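Local coordinates for protein 4-amino-4-deoxychorismate lyase (Legionella pneumophila, PDB 3LUL) that belongs to the class IV aminotransferase family of pyridoxal-phosphate proteins, and forms a dimer of two identical subunits, at residues P15-G18 and R22-L25; M45-L50 and F61-D66; F69-Q74 and L108-F113; W129-A134 and Y145-I150; L164-N167 and H171-E174. All blocks are in the same frame, centred on the assembly; numbering follows the deposited sequence. Where two conformers were deposited one is given.

In the fold
The contacts follow one another along the chain. Contacts 1, 2 and 3 lie in the part built on strands 28-36, 84-91 and 106-113. Contacts 2 and 3 share helix 65-78, their centres about 12 Å apart. Contact 1 meets contact 3 where Phe-17 packs on Ile-109. Contacts 4 and 5 both reach the larger sheet, with centres about 9 Å apart, and are joined largely through Arg-131. Contacts 3 and 5 are about 32 Å apart between centres. Arg-49 of contact 2 and Tyr-145 of contact 4 hydrogen-bond the modified lysine at position 141, and Glu-174 of contact 5 does so weakly, so these contacts border the cofactor site. Contacts 1, 3 and 4 reach the second subunit.

Contact 1 (P15-G18 and R22-L25); sequences PSFG and RIFL
The carbonyl oxygen Gly-18 O lies at the edge of the Phe-24 ring and in its plane, 3.2 Å from Phe-24 CE2. Phe-17 O is a more distant neighbour of the same edge, 4.1 Å from Phe-24 CE2. It is hydrogen-bonded across the dimer by Ser-16 OG of the second subunit. Two successive carbonyl oxygens thus lie near one edge of this ring. Both segments belong to the loop between strands 4-6 and 28-36, and residues 22-25 form a short 3-10 turn closed by a hydrogen bond from Leu-25 N to Arg-22 O, 2.9 Å. The turn presents Ile-23 to the ring of Phe-17. Ile-23 CG1 is directed opposite the backbone N (chi1 -167°), which carries CD1 over the ring face. This is a CH-pi contact, with Ile-23 CD1 4.2 Å from the centroid of the Phe-17 ring. The second branch, Ile-23 CG2, touches Phe-17 CB at 4.0 Å. It also lies above one face of the Phe-24 ring, toward the rim. Phe-17 and Ile-23 both rest on Ile-89 and Ser-91 of strand 84-91. The ring of Phe-24 meets Phe-24 and Phe-17 of the second subunit at the dimer interface.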
# COMPACT_ATOMS: atom_id res chain seq x y z
N PRO B 15 -5.77 -9.70 -20.47
CA PRO B 15 -5.69 -8.24 -20.37
C PRO B 15 -4.83 -7.79 -19.19
O PRO B 15 -4.69 -8.54 -18.21
CB PRO B 15 -7.15 -7.83 -20.14
CG PRO B 15 -7.78 -8.97 -19.49
CD PRO B 15 -7.04 -10.22 -19.95
N SER B 16 -4.25 -6.59 -19.30
CA SER B 16 -3.66 -5.93 -18.14
C SER B 16 -3.88 -4.41 -18.19
O SER B 16 -4.49 -3.90 -19.11
CB SER B 16 -2.16 -6.23 -18.04
OG SER B 16 -1.66 -5.98 -16.71
N PHE B 17 -3.36 -3.73 -17.17
CA PHE B 17 -3.49 -2.28 -17.03
C PHE B 17 -2.30 -1.56 -17.67
O PHE B 17 -1.18 -2.05 -17.59
CB PHE B 17 -3.58 -1.92 -15.56
CG PHE B 17 -4.74 -2.58 -14.84
CD1 PHE B 17 -6.04 -2.14 -15.03
CD2 PHE B 17 -4.51 -3.64 -13.95
CE1 PHE B 17 -7.10 -2.74 -14.35
CE2 PHE B 17 -5.55 -4.23 -13.26
CZ PHE B 17 -6.85 -3.79 -13.47
N GLY B 18 -2.54 -0.41 -18.28
CA GLY B 18 -1.48 0.32 -18.99
C GLY B 18 -0.63 1.07 -17.97
O GLY B 18 -1.05 1.28 -16.83
N ARG B 22 -3.57 4.64 -12.71
CA ARG B 22 -3.28 5.05 -11.33
C ARG B 22 -3.14 3.85 -10.36
O ARG B 22 -2.66 4.01 -9.24
CB ARG B 22 -4.33 6.06 -10.83
CG ARG B 22 -4.30 7.37 -11.61
CD ARG B 22 -5.34 8.34 -11.14
NE ARG B 22 -5.38 8.46 -9.67
CZ ARG B 22 -4.52 9.18 -8.93
NH1 ARG B 22 -3.52 9.88 -9.48
NH2 ARG B 22 -4.66 9.21 -7.63
N ILE B 23 -3.50 2.63 -10.81
CA ILE B 23 -3.24 1.43 -10.02
C ILE B 23 -1.77 1.30 -9.66
O ILE B 23 -1.45 0.72 -8.62
CB ILE B 23 -3.81 0.14 -10.71
CG1 ILE B 23 -3.82 -1.06 -9.76
CG2 ILE B 23 -3.03 -0.26 -11.97
CD1 ILE B 23 -4.73 -2.21 -10.26
N PHE B 24 -0.86 1.86 -10.48
CA PHE B 24 0.58 1.88 -10.14
C PHE B 24 1.03 2.82 -9.01
O PHE B 24 2.18 2.78 -8.61
CB PHE B 24 1.40 2.06 -11.44
CG PHE B 24 1.27 0.88 -12.37
CD1 PHE B 24 1.84 -0.33 -12.04
CD2 PHE B 24 0.50 0.93 -13.49
CE1 PHE B 24 1.69 -1.45 -12.87
CE2 PHE B 24 0.37 -0.18 -14.34
CZ PHE B 24 0.95 -1.37 -14.00
N LEU B 25 0.11 3.68 -8.54
CA LEU B 25 0.28 4.51 -7.36
C LEU B 25 -0.46 3.90 -6.16
O LEU B 25 -0.47 4.44 -5.03
CB LEU B 25 -0.30 5.91 -7.66
CG LEU B 25 0.16 6.66 -8.91
CD1 LEU B 25 -0.52 8.02 -9.06
CD2 LEU B 25 1.65 6.82 -8.84

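Contact 2 (M45-L50 and F61-D66); sequences MHWERL and FEISFD
The indole of Trp-47 is at the centre of an aromatic cluster with Phe-61 and Phe-65, which joins helix 43-57 to the chain leading into helix 65-78. Phe-65 packs on one indole face. Its CA makes a CH-pi contact, 3.8 Å from the centroid of the five-membered ring of Trp-47. Its phenyl group turns an edge to the indole in a T-shaped pair, with the planes at 71°. Phe-61 meets the indole obliquely, and Phe-61 CE2 is 3.6 Å from Trp-47 CD1. One turn further along the helix, Leu-50 lies over a face of the Phe-61 ring. Leu-50 CD2 touches Phe-61 CE1 at 3.6 Å, while Leu-50 CG sits over the face in a second CH-pi contact. Trp-68 of helix 65-78 adds another ring against Trp-47. At the polar edge, Ser-64 is the N-cap of helix 65-78, and its OG bonds to Asp-67 N. The CG of Trp-47 stands opposite its backbone N (chi1 177°), which extends the indole toward the loop. There Trp-47 NE1 donates to Ile-63 O at 3.0 Å. The N-H...O angle is 160°, and the acceptor lies in the indole plane.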
# COMPACT_ATOMS: atom_id res chain seq x y z
N MSE B 45 -22.76 -9.55 -2.48
CA MSE B 45 -22.01 -8.93 -1.39
C MSE B 45 -20.64 -8.41 -1.82
O MSE B 45 -20.19 -7.36 -1.34
CB MSE B 45 -21.93 -9.85 -0.15
CG MSE B 45 -23.28 -10.05 0.50
SE MSE B 45 -23.17 -11.32 1.98
CE MSE B 45 -22.50 -10.05 3.23
N HIS B 46 -19.98 -9.13 -2.73
CA HIS B 46 -18.71 -8.67 -3.32
C HIS B 46 -18.89 -7.39 -4.14
O HIS B 46 -18.10 -6.47 -4.04
CB HIS B 46 -18.11 -9.78 -4.18
CG HIS B 46 -17.55 -10.91 -3.38
ND1 HIS B 46 -16.39 -10.78 -2.63
CD2 HIS B 46 -17.97 -12.19 -3.20
CE1 HIS B 46 -16.14 -11.92 -2.01
NE2 HIS B 46 -17.07 -12.80 -2.36
N TRP B 47 -19.93 -7.37 -4.97
CA TRP B 47 -20.25 -6.14 -5.75
C TRP B 47 -20.53 -4.95 -4.85
O TRP B 47 -20.11 -3.82 -5.11
CB TRP B 47 -21.46 -6.46 -6.65
CG TRP B 47 -22.00 -5.35 -7.47
CD1 TRP B 47 -21.53 -4.92 -8.69
CD2 TRP B 47 -23.10 -4.50 -7.13
NE1 TRP B 47 -22.31 -3.88 -9.15
CE2 TRP B 47 -23.27 -3.59 -8.20
CE3 TRP B 47 -23.96 -4.43 -6.03
CZ2 TRP B 47 -24.26 -2.62 -8.19
CZ3 TRP B 47 -24.94 -3.46 -6.02
CH2 TRP B 47 -25.09 -2.58 -7.11
N GLU B 48 -21.29 -5.20 -3.79
CA GLU B 48 -21.68 -4.13 -2.86
C GLU B 48 -20.46 -3.52 -2.20
O GLU B 48 -20.32 -2.31 -2.11
CB GLU B 48 -22.60 -4.71 -1.79
CG GLU B 48 -23.00 -3.79 -0.67
CD GLU B 48 -23.85 -4.48 0.40
OE1 GLU B 48 -23.58 -5.66 0.78
OE2 GLU B 48 -24.81 -3.84 0.87
N ARG B 49 -19.59 -4.38 -1.68
CA ARG B 49 -18.41 -3.91 -0.98
C ARG B 49 -17.48 -3.17 -1.93
O ARG B 49 -16.98 -2.11 -1.62
CB ARG B 49 -17.66 -5.09 -0.33
CG ARG B 49 -16.42 -4.62 0.43
CD ARG B 49 -15.84 -5.69 1.31
NE ARG B 49 -15.32 -6.82 0.53
CZ ARG B 49 -14.89 -7.95 1.08
NH1 ARG B 49 -14.84 -8.09 2.41
NH2 ARG B 49 -14.47 -8.93 0.30
N LEU B 50 -17.27 -3.73 -3.11
CA LEU B 50 -16.38 -3.09 -4.11
C LEU B 50 -16.92 -1.72 -4.46
O LEU B 50 -16.14 -0.76 -4.49
CB LEU B 50 -16.19 -3.96 -5.36
CG LEU B 50 -15.32 -3.43 -6.51
CD1 LEU B 50 -13.97 -3.00 -5.99
CD2 LEU B 50 -15.23 -4.51 -7.61
N PHE B 61 -17.67 3.37 -10.37
CA PHE B 61 -18.02 1.98 -10.46
C PHE B 61 -19.42 1.88 -11.08
O PHE B 61 -20.38 1.57 -10.39
CB PHE B 61 -17.96 1.33 -9.07
CG PHE B 61 -18.05 -0.19 -9.09
CD1 PHE B 61 -17.11 -0.95 -9.75
CD2 PHE B 61 -19.06 -0.85 -8.39
CE1 PHE B 61 -17.18 -2.36 -9.74
CE2 PHE B 61 -19.16 -2.24 -8.40
CZ PHE B 61 -18.21 -3.00 -9.04
N GLU B 62 -19.49 2.18 -12.38
CA GLU B 62 -20.76 2.26 -13.09
C GLU B 62 -20.92 0.94 -13.85
O GLU B 62 -20.84 0.90 -15.08
CB GLU B 62 -20.77 3.43 -14.09
CG GLU B 62 -20.79 4.80 -13.43
CD GLU B 62 -22.08 5.11 -12.73
OE1 GLU B 62 -23.12 4.49 -13.07
OE2 GLU B 62 -22.05 5.99 -11.85
N ILE B 63 -21.08 -0.13 -13.08
CA ILE B 63 -21.41 -1.44 -13.62
C ILE B 63 -22.55 -1.96 -12.76
O ILE B 63 -22.44 -2.00 -11.54
CB ILE B 63 -20.20 -2.39 -13.65
CG1 ILE B 63 -20.60 -3.76 -14.21
CG2 ILE B 63 -19.55 -2.54 -12.28
CD1 ILE B 63 -19.36 -4.68 -14.50
N SER B 64 -23.65 -2.35 -13.40
CA SER B 64 -24.82 -2.80 -12.65
C SER B 64 -24.51 -4.17 -12.05
O SER B 64 -23.59 -4.88 -12.50
CB SER B 64 -26.04 -2.86 -13.57
OG SER B 64 -25.88 -3.90 -14.51
N PHE B 65 -25.27 -4.57 -11.03
CA PHE B 65 -25.08 -5.90 -10.48
C PHE B 65 -25.29 -6.99 -11.54
O PHE B 65 -24.54 -7.96 -11.59
CB PHE B 65 -26.01 -6.17 -9.28
CG PHE B 65 -25.95 -7.59 -8.83
CD1 PHE B 65 -24.77 -8.07 -8.24
CD2 PHE B 65 -27.00 -8.46 -9.06
CE1 PHE B 65 -24.67 -9.39 -7.85
CE2 PHE B 65 -26.91 -9.80 -8.67
CZ PHE B 65 -25.73 -10.27 -8.08
N ASP B 66 -26.35 -6.85 -12.34
CA ASP B 66 -26.64 -7.86 -13.35
C ASP B 66 -25.47 -8.00 -14.34
O ASP B 66 -25.14 -9.12 -14.74
CB ASP B 66 -27.94 -7.54 -14.07
CG ASP B 66 -29.17 -7.75 -13.17
OD1 ASP B 66 -29.08 -8.48 -12.16
OD2 ASP B 66 -30.23 -7.18 -13.49

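Contact 3 (F69-Q74 and L108-F113); sequences FEHLIQ and LIFQTF
The ring of Phe-110 reaches from strand 106-113 to helix 65-78 and is touched by two consecutive residues, His-71 and Leu-72. In Phe-110, CG lies opposite the carbonyl carbon and beside the backbone N (chi1 -58°). This sends the ring out toward the helix, where the two flanks of the ring have different partners. The CD1-CE1 flank meets Leu-72, and the CE2-CZ flank meets His-71. Leu-72 has the same kind of first torsion (chi1 -59°). Its CD1 continues the side chain in an extended form, while CD2 is the branch that does the touching. Leu-72 CD2 is 3.7 Å from Phe-110 CE1 and equally far from Phe-110 CD1. His-71 makes its contact chiefly through the methylene, with His-71 CB 3.8 Å from Phe-110 CE2. The imidazole and phenyl planes are only 10° from parallel. The rings are slid apart, however, with centroids 5.8 Å from each other, so they barely overlap and do not form a real stack. His-71 ND1 makes a weak hydrogen bond to Asp-67 O, one turn back in the helix. The contact is plain helix-on-sheet packing. Phe-110 also lies on Val-6 of strand 4-6 and Ala-88 of strand 84-91, the two neighbours of its strand. Leu-72 extends the packing to Ile-86 of strand 84-91 and Pro-40 of strand 39-40.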
# COMPACT_ATOMS: atom_id res chain seq x y z
N PHE B 69 -22.58 -9.73 -12.55
CA PHE B 69 -22.85 -11.16 -12.44
C PHE B 69 -22.63 -11.85 -13.79
O PHE B 69 -21.95 -12.86 -13.86
CB PHE B 69 -24.26 -11.41 -11.90
CG PHE B 69 -24.53 -12.86 -11.54
CD1 PHE B 69 -24.27 -13.33 -10.25
CD2 PHE B 69 -25.07 -13.72 -12.47
CE1 PHE B 69 -24.52 -14.66 -9.91
CE2 PHE B 69 -25.34 -15.06 -12.14
CZ PHE B 69 -25.08 -15.52 -10.85
N GLU B 70 -23.15 -11.26 -14.85
CA GLU B 70 -22.99 -11.80 -16.23
C GLU B 70 -21.51 -11.92 -16.62
O GLU B 70 -21.11 -12.91 -17.24
CB GLU B 70 -23.75 -10.92 -17.25
CG GLU B 70 -23.43 -11.16 -18.77
CD GLU B 70 -23.70 -12.59 -19.28
OE1 GLU B 70 -24.08 -13.47 -18.46
OE2 GLU B 70 -23.53 -12.83 -20.50
N HIS B 71 -20.71 -10.92 -16.26
CA HIS B 71 -19.25 -11.00 -16.48
C HIS B 71 -18.60 -12.14 -15.74
O HIS B 71 -17.74 -12.81 -16.31
CB HIS B 71 -18.55 -9.70 -16.15
CG HIS B 71 -18.57 -8.71 -17.26
ND1 HIS B 71 -19.38 -7.59 -17.25
CD2 HIS B 71 -17.90 -8.68 -18.43
CE1 HIS B 71 -19.18 -6.90 -18.36
NE2 HIS B 71 -18.29 -7.55 -19.09
N LEU B 72 -19.01 -12.38 -14.50
CA LEU B 72 -18.49 -13.50 -13.71
C LEU B 72 -18.85 -14.82 -14.37
O LEU B 72 -17.98 -15.69 -14.54
CB LEU B 72 -18.99 -13.49 -12.26
CG LEU B 72 -18.67 -12.25 -11.39
CD1 LEU B 72 -19.42 -12.31 -10.03
CD2 LEU B 72 -17.15 -12.15 -11.18
N ILE B 73 -20.10 -14.94 -14.81
CA ILE B 73 -20.56 -16.19 -15.44
C ILE B 73 -19.80 -16.42 -16.73
O ILE B 73 -19.38 -17.55 -16.99
CB ILE B 73 -22.09 -16.20 -15.68
CG1 ILE B 73 -22.85 -16.18 -14.35
CG2 ILE B 73 -22.51 -17.44 -16.51
CD1 ILE B 73 -22.59 -17.34 -13.42
N GLN B 74 -19.57 -15.37 -17.52
CA GLN B 74 -18.91 -15.54 -18.81
C GLN B 74 -17.46 -15.97 -18.65
O GLN B 74 -16.95 -16.73 -19.46
CB GLN B 74 -19.02 -14.30 -19.71
CG GLN B 74 -20.44 -14.08 -20.33
CD GLN B 74 -21.07 -15.33 -21.00
OE1 GLN B 74 -22.18 -15.73 -20.67
NE2 GLN B 74 -20.35 -15.94 -21.95
N LEU B 108 -11.82 -2.42 -15.09
CA LEU B 108 -12.08 -3.61 -14.34
C LEU B 108 -11.53 -4.80 -15.11
O LEU B 108 -11.75 -4.90 -16.34
CB LEU B 108 -13.58 -3.71 -14.15
CG LEU B 108 -14.23 -4.70 -13.22
CD1 LEU B 108 -13.58 -4.72 -11.81
CD2 LEU B 108 -15.71 -4.37 -13.18
N ILE B 109 -10.77 -5.67 -14.43
CA ILE B 109 -10.30 -6.93 -15.00
C ILE B 109 -10.75 -8.10 -14.11
O ILE B 109 -10.68 -8.03 -12.88
CB ILE B 109 -8.77 -6.95 -15.19
CG1 ILE B 109 -8.38 -5.94 -16.29
CG2 ILE B 109 -8.22 -8.39 -15.52
CD1 ILE B 109 -6.84 -5.81 -16.51
N PHE B 110 -11.24 -9.16 -14.76
CA PHE B 110 -11.55 -10.43 -14.07
C PHE B 110 -10.61 -11.54 -14.48
O PHE B 110 -10.29 -11.69 -15.67
CB PHE B 110 -12.96 -10.89 -14.41
CG PHE B 110 -14.03 -9.91 -14.06
CD1 PHE B 110 -14.64 -9.96 -12.80
CD2 PHE B 110 -14.47 -8.96 -15.00
CE1 PHE B 110 -15.65 -9.07 -12.48
CE2 PHE B 110 -15.48 -8.08 -14.67
CZ PHE B 110 -16.08 -8.14 -13.42
N GLN B 111 -10.16 -12.30 -13.50
CA GLN B 111 -9.27 -13.45 -13.74
C GLN B 111 -9.71 -14.63 -12.88
O GLN B 111 -10.00 -14.47 -11.71
CB GLN B 111 -7.84 -13.10 -13.37
CG GLN B 111 -7.18 -12.15 -14.37
CD GLN B 111 -6.92 -12.79 -15.74
OE1 GLN B 111 -7.51 -12.40 -16.76
NE2 GLN B 111 -6.03 -13.77 -15.76
N THR B 112 -9.74 -15.81 -13.49
CA THR B 112 -10.10 -17.03 -12.78
C THR B 112 -8.82 -17.73 -12.35
O THR B 112 -7.71 -17.51 -12.90
CB THR B 112 -10.94 -18.02 -13.63
OG1 THR B 112 -10.16 -18.50 -14.74
CG2 THR B 112 -12.18 -17.37 -14.13
N PHE B 113 -8.98 -18.60 -11.38
CA PHE B 113 -7.89 -19.47 -10.94
C PHE B 113 -8.45 -20.68 -10.24
O PHE B 113 -9.59 -20.71 -9.76
CB PHE B 113 -6.93 -18.71 -10.02
CG PHE B 113 -7.59 -18.06 -8.85
CD1 PHE B 113 -8.14 -16.78 -8.96
CD2 PHE B 113 -7.67 -18.71 -7.62
CE1 PHE B 113 -8.75 -16.15 -7.86
CE2 PHE B 113 -8.26 -18.09 -6.51
CZ PHE B 113 -8.82 -16.82 -6.62

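Contact 4 (W129-A134 and Y145-I150); sequences WLRDKA and YLEAII
Two good hydrogen bonds and a weak third, from Trp-129 and Arg-131, converge on one carboxylate oxygen, Glu-147 OE2. Trp-129 NE1 donates to Glu-147 OE2 at 2.9 Å, nearly straight at 166°, with the oxygen in the indole plane. In the salt bridge, Arg-131 NE bonds to Glu-147 OE2 at 2.9 Å, and Arg-131 NH2 adds the weak bond to the same oxygen at 3.1 Å. Trp-129 NE1 and Arg-131 NE meet OE2 from above opposite faces of the carboxylate plane. The guanidinium meets the oxygen with its edge, its plane 80° from that of the carboxylate. The Glu-147 side chain is extended, with CG opposite the backbone N (chi1 -173°), which carries the carboxylate out from the helix to both donors. Its other oxygen, OE1, bonds to Tyr-138 OH. Apolar contact is slight: Trp-129 CH2 lies 4.0 Å from Ile-150 CG2. The contact ties the end of strand 122-131 to the first turn of helix 146-157, next to Phe-165 of strand 162-167, whose ring makes a cation-pi contact with Arg-131.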
# COMPACT_ATOMS: atom_id res chain seq x y z
N TRP B 129 4.91 -4.34 14.63
CA TRP B 129 4.42 -3.00 14.32
C TRP B 129 2.87 -2.96 14.45
O TRP B 129 2.17 -3.98 14.19
CB TRP B 129 4.92 -2.52 12.96
CG TRP B 129 4.35 -3.20 11.75
CD1 TRP B 129 3.16 -2.93 11.15
CD2 TRP B 129 4.98 -4.22 10.96
NE1 TRP B 129 3.00 -3.74 10.06
CE2 TRP B 129 4.12 -4.52 9.91
CE3 TRP B 129 6.19 -4.90 11.04
CZ2 TRP B 129 4.41 -5.50 8.94
CZ3 TRP B 129 6.48 -5.88 10.04
CH2 TRP B 129 5.60 -6.16 9.04
N LEU B 130 2.36 -1.79 14.87
CA LEU B 130 0.93 -1.60 15.12
C LEU B 130 0.25 -0.73 14.06
O LEU B 130 0.90 0.10 13.44
CB LEU B 130 0.73 -1.02 16.51
CG LEU B 130 1.40 -1.79 17.68
CD1 LEU B 130 1.15 -1.06 19.04
CD2 LEU B 130 0.97 -3.25 17.78
N ARG B 131 -1.06 -0.90 13.91
CA ARG B 131 -1.89 -0.13 12.98
C ARG B 131 -2.79 0.82 13.74
O ARG B 131 -3.40 0.45 14.73
CB ARG B 131 -2.76 -1.05 12.12
CG ARG B 131 -1.98 -1.94 11.21
CD ARG B 131 -2.83 -3.03 10.54
NE ARG B 131 -2.02 -3.70 9.52
CZ ARG B 131 -2.49 -4.68 8.75
NH1 ARG B 131 -3.73 -5.10 8.89
NH2 ARG B 131 -1.71 -5.23 7.82
N ASP B 132 -2.91 2.05 13.25
CA ASP B 132 -3.91 2.98 13.77
C ASP B 132 -5.25 2.58 13.21
O ASP B 132 -5.45 2.53 12.01
CB ASP B 132 -3.58 4.42 13.36
CG ASP B 132 -4.34 5.46 14.17
OD1 ASP B 132 -5.45 5.15 14.64
OD2 ASP B 132 -3.83 6.59 14.32
N LYS B 133 -6.22 2.31 14.09
CA LYS B 133 -7.57 1.98 13.65
C LYS B 133 -8.21 3.12 12.81
O LYS B 133 -9.15 2.88 12.04
CB LYS B 133 -8.44 1.67 14.90
CG LYS B 133 -8.81 2.89 15.71
CD LYS B 133 -9.59 2.50 16.98
CE LYS B 133 -10.17 3.73 17.65
NZ LYS B 133 -10.46 3.42 19.08
N ALA B 134 -7.66 4.33 12.91
CA ALA B 134 -8.13 5.49 12.13
C ALA B 134 -7.57 5.58 10.71
O ALA B 134 -7.97 6.45 9.94
CB ALA B 134 -7.86 6.79 12.91
N TYR B 145 -0.91 -4.21 -0.74
CA TYR B 145 -0.70 -5.35 0.16
C TYR B 145 0.76 -5.64 0.50
O TYR B 145 1.05 -6.69 1.08
CB TYR B 145 -1.44 -6.62 -0.35
CG TYR B 145 -2.86 -6.73 0.29
CD1 TYR B 145 -3.71 -5.62 0.32
CD2 TYR B 145 -3.31 -7.91 0.89
CE1 TYR B 145 -5.01 -5.68 0.91
CE2 TYR B 145 -4.61 -7.98 1.48
CZ TYR B 145 -5.45 -6.86 1.49
OH TYR B 145 -6.72 -6.85 2.07
N LEU B 146 1.70 -4.74 0.19
CA LEU B 146 3.09 -5.02 0.54
C LEU B 146 3.31 -5.29 2.03
O LEU B 146 4.11 -6.17 2.40
CB LEU B 146 4.03 -3.92 0.06
CG LEU B 146 5.53 -4.15 0.16
CD1 LEU B 146 6.04 -5.50 -0.45
CD2 LEU B 146 6.27 -2.94 -0.48
N GLU B 147 2.59 -4.53 2.87
CA GLU B 147 2.68 -4.71 4.31
C GLU B 147 2.36 -6.17 4.69
O GLU B 147 3.09 -6.80 5.50
CB GLU B 147 1.76 -3.75 5.03
CG GLU B 147 1.93 -3.80 6.53
CD GLU B 147 0.95 -2.92 7.29
OE1 GLU B 147 0.54 -1.84 6.79
OE2 GLU B 147 0.64 -3.34 8.41
N ALA B 148 1.28 -6.68 4.10
CA ALA B 148 0.84 -8.05 4.29
C ALA B 148 1.85 -9.04 3.77
O ALA B 148 2.12 -10.06 4.41
CB ALA B 148 -0.53 -8.29 3.63
N ILE B 149 2.41 -8.76 2.61
CA ILE B 149 3.46 -9.61 2.03
C ILE B 149 4.67 -9.71 2.95
O ILE B 149 5.14 -10.81 3.24
CB ILE B 149 3.89 -9.09 0.61
CG1 ILE B 149 2.74 -9.28 -0.38
CG2 ILE B 149 5.17 -9.83 0.12
CD1 ILE B 149 2.95 -8.54 -1.69
N ILE B 150 5.16 -8.58 3.42
CA ILE B 150 6.33 -8.57 4.32
C ILE B 150 6.03 -9.39 5.61
O ILE B 150 6.83 -10.23 6.03
CB ILE B 150 6.76 -7.11 4.65
CG1 ILE B 150 7.26 -6.38 3.37
CG2 ILE B 150 7.83 -7.09 5.79
CD1 ILE B 150 7.50 -4.89 3.59

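Contact 5 (L164-N167 and H171-E174); sequences LFFN and HVTE
Phe-166 and Val-172 lie side by side and point the same way, as a non-hydrogen-bonded pair of an antiparallel beta hairpin. Leu-164 crosses Val-172 obliquely, and its CD1 reaches Glu-174 O at 3.6 Å. Phe-165 is turned differently. Its ring edge faces the same carbonyl, with Phe-165 CD2 3.4 Å from Glu-174 O, while Phe-165 CB lies 3.5 Å from Thr-173 OG1. Three backbone hydrogen bonds hold the strands: Phe-165 N to Glu-174 O, Thr-173 N to Phe-165 O, and Asn-167 N to His-171 O. The last is 2.8 Å long. Phe-165 thus faces two successive residues, a pattern that fits a classic beta bulge at Thr-173 and Glu-174. Near the turn, the amide plane of Asn-167 and the imidazole plane of His-171 are turned 68° apart. The first torsion of Asn-167 (chi1 67°) folds the amide back over the turn. Asn-167 OD1 accepts from His-171 N at 3.0 Å, with the donor above the carbonyl plane, and also from Glu-169 N within the turn. Asn-167 ND2 gives a hydrogen bond to a water 2.8 Å away. That water also bonds His-171 ND1, in the imidazole plane. Glu-174 OE1 accepts a hydrogen bond from Leu-198 N and makes a weak one with N1 of the modified residue at position 141. Strand 162-167 runs parallel to strand 122-131, with helix 224-228 packed on Leu-164, Phe-166 and Val-172 and helix 146-157 on Phe-165.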
# COMPACT_ATOMS: atom_id res chain seq x y z
N LEU B 164 -0.53 -12.13 12.34
CA LEU B 164 -1.63 -11.48 13.01
C LEU B 164 -1.24 -10.06 13.43
O LEU B 164 -0.21 -9.84 14.09
CB LEU B 164 -2.04 -12.29 14.23
CG LEU B 164 -3.28 -11.84 14.97
CD1 LEU B 164 -4.57 -12.01 14.12
CD2 LEU B 164 -3.39 -12.68 16.29
N PHE B 165 -2.06 -9.10 13.02
CA PHE B 165 -1.86 -7.69 13.34
C PHE B 165 -2.72 -7.20 14.52
O PHE B 165 -3.86 -7.66 14.74
CB PHE B 165 -2.17 -6.81 12.14
CG PHE B 165 -1.39 -7.17 10.92
CD1 PHE B 165 -0.13 -6.64 10.70
CD2 PHE B 165 -1.91 -8.05 10.00
CE1 PHE B 165 0.61 -6.94 9.55
CE2 PHE B 165 -1.17 -8.38 8.83
CZ PHE B 165 0.11 -7.83 8.63
N PHE B 166 -2.14 -6.25 15.23
CA PHE B 166 -2.73 -5.52 16.32
C PHE B 166 -2.77 -4.00 16.02
O PHE B 166 -1.96 -3.46 15.22
CB PHE B 166 -1.94 -5.79 17.58
CG PHE B 166 -2.05 -7.23 18.07
CD1 PHE B 166 -1.34 -8.25 17.45
CD2 PHE B 166 -2.87 -7.55 19.14
CE1 PHE B 166 -1.48 -9.60 17.88
CE2 PHE B 166 -2.99 -8.88 19.58
CZ PHE B 166 -2.29 -9.89 18.95
N ASN B 167 -3.76 -3.33 16.62
CA ASN B 167 -3.86 -1.88 16.49
C ASN B 167 -3.07 -1.20 17.61
O ASN B 167 -2.49 -1.88 18.48
CB ASN B 167 -5.32 -1.37 16.36
CG ASN B 167 -6.17 -1.56 17.60
OD1 ASN B 167 -5.66 -1.65 18.71
ND2 ASN B 167 -7.50 -1.57 17.40
N HIS B 171 -5.21 -4.04 20.51
CA HIS B 171 -6.32 -4.95 20.25
C HIS B 171 -6.06 -5.65 18.91
O HIS B 171 -5.56 -5.04 17.96
CB HIS B 171 -7.65 -4.23 20.25
CG HIS B 171 -8.01 -3.65 21.58
ND1 HIS B 171 -8.58 -2.40 21.72
CD2 HIS B 171 -7.88 -4.13 22.84
CE1 HIS B 171 -8.78 -2.14 22.99
NE2 HIS B 171 -8.36 -3.17 23.70
N VAL B 172 -6.38 -6.94 18.87
CA VAL B 172 -6.30 -7.79 17.67
C VAL B 172 -7.15 -7.22 16.54
O VAL B 172 -8.27 -6.77 16.79
CB VAL B 172 -6.86 -9.21 17.97
CG1 VAL B 172 -6.64 -10.15 16.76
CG2 VAL B 172 -6.26 -9.80 19.23
N THR B 173 -6.66 -7.26 15.31
CA THR B 173 -7.47 -6.89 14.14
C THR B 173 -7.73 -8.15 13.28
O THR B 173 -8.77 -8.77 13.41
CB THR B 173 -6.88 -5.71 13.35
OG1 THR B 173 -5.56 -6.01 12.82
CG2 THR B 173 -6.81 -4.52 14.28
N GLU B 174 -6.76 -8.53 12.47
CA GLU B 174 -6.94 -9.59 11.47
C GLU B 174 -5.59 -10.10 11.04
O GLU B 174 -4.57 -9.56 11.47
CB GLU B 174 -7.67 -8.99 10.26
CG GLU B 174 -6.89 -7.88 9.62
CD GLU B 174 -7.69 -7.02 8.67
OE1 GLU B 174 -8.88 -7.32 8.44
OE2 GLU B 174 -7.10 -6.08 8.12
O HOH W 1 -9.34 -0.94 19.46